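Local structure of uncharacterized protein conserved in bacteria with a cystatin-like fold (Silicibacter pomeroyi, 3FLJ) at residues 75-80 with 95-100; 101-106 with 122-127. The protein is of unknown function but adopts the cystatin-like fold of the SnoaL-like family, whose curved sheet and helices often enclose a pocket for small molecules. All blocks are in the same frame, centred on the assembly; numbering follows the deposited sequence.

Interactions 1 and 2 follow one another along the chain and in the sheet, their centres about 10 Å apart. Strand 89-98, which pairs with 75-76 and 78-86 in interaction 1, is followed by strand 101-111, which pairs with 117-125 in interaction 2, so the two contacts are neighbouring antiparallel ladders. They meet where C96 O lies 2.9 Å from A103 N, a probable hydrogen bond. On the helix-covered face F75 CZ comes within 4.0 Å of M124 SE. No active site is defined, but the side chains of F78 and V122 each come, nearest atoms, within about 4 Å of unidentified bound material, probably from the crystallisation liquor, though it may mark a pocket.

Interaction 1. Residues 75-80 with 95-100; sequences FSEFRY and QCKVGE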
# COMPACT_ATOMS: atom_id res chain seq x y z
N PHE A 75 9.07 -1.90 -13.93
CA PHE A 75 9.56 -0.83 -13.06
C PHE A 75 10.98 -0.37 -13.39
O PHE A 75 11.81 -1.16 -13.82
CB PHE A 75 9.53 -1.22 -11.56
CG PHE A 75 8.16 -1.47 -10.96
CD1 PHE A 75 6.99 -0.80 -11.40
CD2 PHE A 75 8.06 -2.29 -9.83
CE1 PHE A 75 5.75 -1.03 -10.77
CE2 PHE A 75 6.83 -2.51 -9.19
CZ PHE A 75 5.67 -1.89 -9.65
N SER A 76 11.22 0.92 -13.19
CA SER A 76 12.54 1.54 -13.31
C SER A 76 12.76 2.41 -12.07
O SER A 76 11.79 2.77 -11.39
CB SER A 76 12.64 2.38 -14.58
OG SER A 76 11.59 3.32 -14.66
N GLU A 77 14.03 2.72 -11.79
CA GLU A 77 14.44 3.52 -10.63
C GLU A 77 13.86 2.94 -9.32
O GLU A 77 13.41 3.68 -8.46
CB GLU A 77 14.03 5.00 -10.83
CG GLU A 77 14.55 5.63 -12.14
CD GLU A 77 14.29 7.15 -12.26
OE1 GLU A 77 13.84 7.81 -11.28
OE2 GLU A 77 14.55 7.70 -13.36
N PHE A 78 13.85 1.61 -9.20
CA PHE A 78 13.22 0.94 -8.08
C PHE A 78 14.13 0.97 -6.86
O PHE A 78 15.33 0.70 -6.96
CB PHE A 78 12.86 -0.51 -8.43
CG PHE A 78 12.05 -1.22 -7.36
CD1 PHE A 78 12.69 -1.80 -6.24
CD2 PHE A 78 10.66 -1.28 -7.44
CE1 PHE A 78 11.94 -2.43 -5.23
CE2 PHE A 78 9.91 -1.93 -6.45
CZ PHE A 78 10.55 -2.50 -5.34
N ARG A 79 13.54 1.28 -5.70
CA ARG A 79 14.22 1.14 -4.42
C ARG A 79 13.22 1.07 -3.28
O ARG A 79 12.18 1.74 -3.33
CB ARG A 79 15.28 2.24 -4.14
CG ARG A 79 14.80 3.65 -3.77
CD ARG A 79 14.11 4.33 -4.92
NE ARG A 79 13.75 5.71 -4.59
CZ ARG A 79 13.34 6.64 -5.46
NH1 ARG A 79 13.19 6.37 -6.76
NH2 ARG A 79 13.06 7.86 -5.02
N TYR A 80 13.56 0.28 -2.27
CA TYR A 80 12.77 0.24 -1.04
C TYR A 80 13.13 1.49 -0.23
O TYR A 80 14.25 2.00 -0.35
CB TYR A 80 13.01 -1.05 -0.25
CG TYR A 80 12.36 -2.24 -0.91
CD1 TYR A 80 10.98 -2.42 -0.84
CD2 TYR A 80 13.12 -3.20 -1.60
CE1 TYR A 80 10.34 -3.52 -1.45
CE2 TYR A 80 12.49 -4.32 -2.21
CZ TYR A 80 11.11 -4.47 -2.12
OH TYR A 80 10.48 -5.54 -2.70
N GLN A 95 9.52 2.96 -3.83
CA GLN A 95 9.26 4.00 -4.83
C GLN A 95 9.91 3.54 -6.15
O GLN A 95 10.96 2.88 -6.14
CB GLN A 95 9.81 5.34 -4.38
CG GLN A 95 9.36 6.52 -5.28
CD GLN A 95 9.77 7.89 -4.78
OE1 GLN A 95 10.21 8.05 -3.64
NE2 GLN A 95 9.65 8.89 -5.64
N CYS A 96 9.27 3.87 -7.26
CA CYS A 96 9.76 3.53 -8.60
C CYS A 96 9.04 4.38 -9.65
O CYS A 96 8.31 5.33 -9.29
CB CYS A 96 9.56 2.02 -8.88
SG CYS A 96 7.86 1.51 -8.84
N LYS A 97 9.32 4.10 -10.92
CA LYS A 97 8.60 4.69 -12.04
C LYS A 97 8.10 3.60 -12.99
O LYS A 97 8.66 2.49 -13.03
CB LYS A 97 9.47 5.70 -12.80
CG LYS A 97 10.09 6.78 -11.93
CD LYS A 97 10.78 7.90 -12.71
CE LYS A 97 9.78 8.85 -13.36
NZ LYS A 97 10.40 10.10 -13.91
N VAL A 98 7.00 3.91 -13.68
CA VAL A 98 6.45 3.10 -14.78
C VAL A 98 6.55 4.10 -15.94
O VAL A 98 5.71 5.01 -16.05
CB VAL A 98 5.02 2.61 -14.52
CG1 VAL A 98 4.49 1.85 -15.72
CG2 VAL A 98 4.99 1.73 -13.28
N GLY A 99 7.61 3.95 -16.75
CA GLY A 99 7.93 4.89 -17.81
C GLY A 99 8.32 6.21 -17.16
O GLY A 99 9.22 6.23 -16.30
N GLU A 100 7.64 7.29 -17.54
CA GLU A 100 7.85 8.62 -16.94
C GLU A 100 6.98 8.90 -15.70
O GLU A 100 7.18 9.93 -15.06
CB GLU A 100 7.63 9.72 -18.00
CG GLU A 100 8.56 9.62 -19.23
CD GLU A 100 10.07 9.69 -18.89
OE1 GLU A 100 10.46 10.37 -17.90
OE2 GLU A 100 10.88 9.05 -19.61
O HOH W 1 9.72 2.04 -16.11
O HOH W 2 11.86 5.58 -16.16
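C96 sets its sulfur over one face of the F75 ring, SG 3.6 Å from the ring centroid and 14° off the normal, a Cys sulfur-aromatic contact. V98 CG2 reaches the edge of the same ring, 3.7 Å from CD1, and L133 of helix 127-143 adds to the packing. With an alanine in place of F75, C96 SG would probably lose its aromatic face and a gap would open beside V98 CG2 and L133. C96 CB also touches F78 CD2 at 3.8 Å, obliquely to that ring. The backbones form the antiparallel hairpin of strands 78-86 and 89-98, extended by 75-76: S76 and K97 are a hydrogen-bonded pair, as are R79 and Q95, and the register slips by one between them, a beta bulge, with the chain turning a corner at E77. R79 can be followed outward. CB and CG lead off the strand, and a bend at chi2 (-67°) swings CD to 3.7 Å from Q95 O. NE then passes Q95 CB at 4.0 Å. The guanidinium lays one face over Q95 CB and stacks on the amide, planes 27° apart, with CZ facing Q95 CD; NH1 bonds in plane to E77 O at 3.2 Å. NH2 ends nearest Q95 OE1 and CD, at too poor an angle to bond OE1, which takes R81 NH1 instead. Alongside, E77 OE1 rests on K97 CD at 3.4 Å. Two waters finish the strand end, one joining S76 OG to K97 O and G99 N, the other joining S76 OG to G99 O.

Interaction 2. Residues 101-106 with 122-127; sequences LDAVGV and VVMRPY
P126 brings its ring up to the backbone of D102 by the CD corner, CD 3.2 Å from D102 O with CG farther off, while CD also comes near A103 CA. The R125 guanidinium and the Y127 ring both turn to the second subunit, where Y54 packs on the R125 side chain and Y127 of that chain stacks on the Y127 ring. The strand runs to R125; P126, after a cis peptide bond, is the N-cap of helix 127-143, and D102 O also accepts a hydrogen bond from T129 OG1 of that helix. Behind this corner strands 101-111 and 117-125 pair as an antiparallel hairpin in the curved sheet of the cystatin-like fold. V104 and R125 form one hydrogen-bonded pair, with R125 N to V104 O at 2.8 Å, and V106 and V123 form the next. Between them G105 faces M124, their CA atoms only 4.0 Å apart; with no side chain on G105, M124 CG can rest 3.9 Å from its CA. The selenomethionine chain bends at chi3 (63°), bringing CE to A103 CB at a tight 3.4 Å, on the face covered by V130 and L133 of helix 127-143. On the opposite face, V106 CB meets V123 CG2 at 3.8 Å and V104 CB meets R125 CG at 3.8 Å, and V123 packs on V123 of the second subunit. R125 NE bonds to P51 O and NH1 forms a salt bridge with E121, both of the second subunit; with the arginine buried, the carboxylate of E121 probably offsets its charge, and the two bonds tie the hairpin to the second subunit.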
# COMPACT_ATOMS: atom_id res chain seq x y z
N LEU A 101 6.07 7.98 -15.34
CA LEU A 101 5.14 8.17 -14.24
C LEU A 101 5.71 7.63 -12.93
O LEU A 101 6.17 6.50 -12.90
CB LEU A 101 3.82 7.45 -14.53
CG LEU A 101 2.99 7.89 -15.74
CD1 LEU A 101 1.82 6.94 -15.91
CD2 LEU A 101 2.50 9.33 -15.60
N ASP A 102 5.61 8.43 -11.87
CA ASP A 102 6.09 8.05 -10.54
C ASP A 102 5.09 7.14 -9.84
O ASP A 102 3.88 7.25 -10.06
CB ASP A 102 6.29 9.29 -9.65
CG ASP A 102 7.38 10.19 -10.16
OD1 ASP A 102 8.54 9.74 -10.17
OD2 ASP A 102 7.08 11.34 -10.54
N ALA A 103 5.62 6.24 -8.99
CA ALA A 103 4.80 5.34 -8.18
C ALA A 103 5.42 5.11 -6.80
O ALA A 103 6.64 5.15 -6.66
CB ALA A 103 4.61 3.98 -8.88
N VAL A 104 4.55 4.92 -5.81
CA VAL A 104 4.90 4.48 -4.45
C VAL A 104 4.02 3.26 -4.16
O VAL A 104 2.83 3.24 -4.51
CB VAL A 104 4.70 5.59 -3.39
CG1 VAL A 104 4.92 5.06 -1.98
CG2 VAL A 104 5.65 6.75 -3.68
N GLY A 105 4.59 2.24 -3.53
CA GLY A 105 3.85 1.04 -3.16
C GLY A 105 4.36 0.36 -1.91
O GLY A 105 5.32 0.82 -1.31
N VAL A 106 3.64 -0.69 -1.51
CA VAL A 106 4.00 -1.57 -0.39
C VAL A 106 3.82 -3.04 -0.79
O VAL A 106 2.77 -3.40 -1.32
CB VAL A 106 3.15 -1.30 0.88
CG1 VAL A 106 3.51 -2.33 2.03
CG2 VAL A 106 3.36 0.13 1.36
N VAL A 122 0.34 -6.65 -3.17
CA VAL A 122 0.91 -5.35 -3.55
C VAL A 122 -0.17 -4.27 -3.64
O VAL A 122 -1.17 -4.45 -4.32
CB VAL A 122 1.69 -5.44 -4.88
CG1 VAL A 122 2.30 -4.06 -5.28
CG2 VAL A 122 2.78 -6.50 -4.80
N VAL A 123 0.06 -3.17 -2.92
CA VAL A 123 -0.80 -1.96 -2.93
C VAL A 123 0.07 -0.81 -3.47
O VAL A 123 1.27 -0.79 -3.22
CB VAL A 123 -1.43 -1.65 -1.54
CG1 VAL A 123 -2.47 -2.70 -1.16
CG2 VAL A 123 -0.39 -1.57 -0.44
N MSE A 124 -0.53 0.11 -4.23
CA MSE A 124 0.19 1.22 -4.87
C MSE A 124 -0.59 2.51 -4.99
O MSE A 124 -1.81 2.54 -4.77
CB MSE A 124 0.61 0.81 -6.30
CG MSE A 124 1.89 0.05 -6.41
SE MSE A 124 2.22 -0.29 -8.32
CE MSE A 124 2.43 1.39 -9.08
N ARG A 125 0.16 3.56 -5.34
CA ARG A 125 -0.35 4.89 -5.71
C ARG A 125 0.60 5.48 -6.78
O ARG A 125 1.76 5.06 -6.84
CB ARG A 125 -0.41 5.82 -4.49
CG ARG A 125 0.94 6.18 -3.87
CD ARG A 125 0.81 7.03 -2.62
NE ARG A 125 0.18 8.32 -2.94
CZ ARG A 125 0.81 9.44 -3.35
NH1 ARG A 125 2.14 9.57 -3.36
NH2 ARG A 125 0.08 10.51 -3.65
N PRO A 126 0.13 6.41 -7.62
CA PRO A 126 -1.22 6.94 -7.81
C PRO A 126 -1.99 6.07 -8.83
O PRO A 126 -1.38 5.24 -9.53
CB PRO A 126 -0.95 8.33 -8.38
CG PRO A 126 0.24 8.09 -9.27
CD PRO A 126 1.09 7.13 -8.49
N TYR A 127 -3.30 6.29 -8.91
CA TYR A 127 -4.22 5.57 -9.85
C TYR A 127 -3.69 5.47 -11.30
O TYR A 127 -3.60 4.36 -11.83
CB TYR A 127 -5.61 6.23 -9.81
CG TYR A 127 -6.66 5.71 -10.77
CD1 TYR A 127 -7.35 4.52 -10.52
CD2 TYR A 127 -7.01 6.45 -11.92
CE1 TYR A 127 -8.36 4.06 -11.40
CE2 TYR A 127 -8.02 5.99 -12.81
CZ TYR A 127 -8.69 4.80 -12.53
OH TYR A 127 -9.66 4.30 -13.36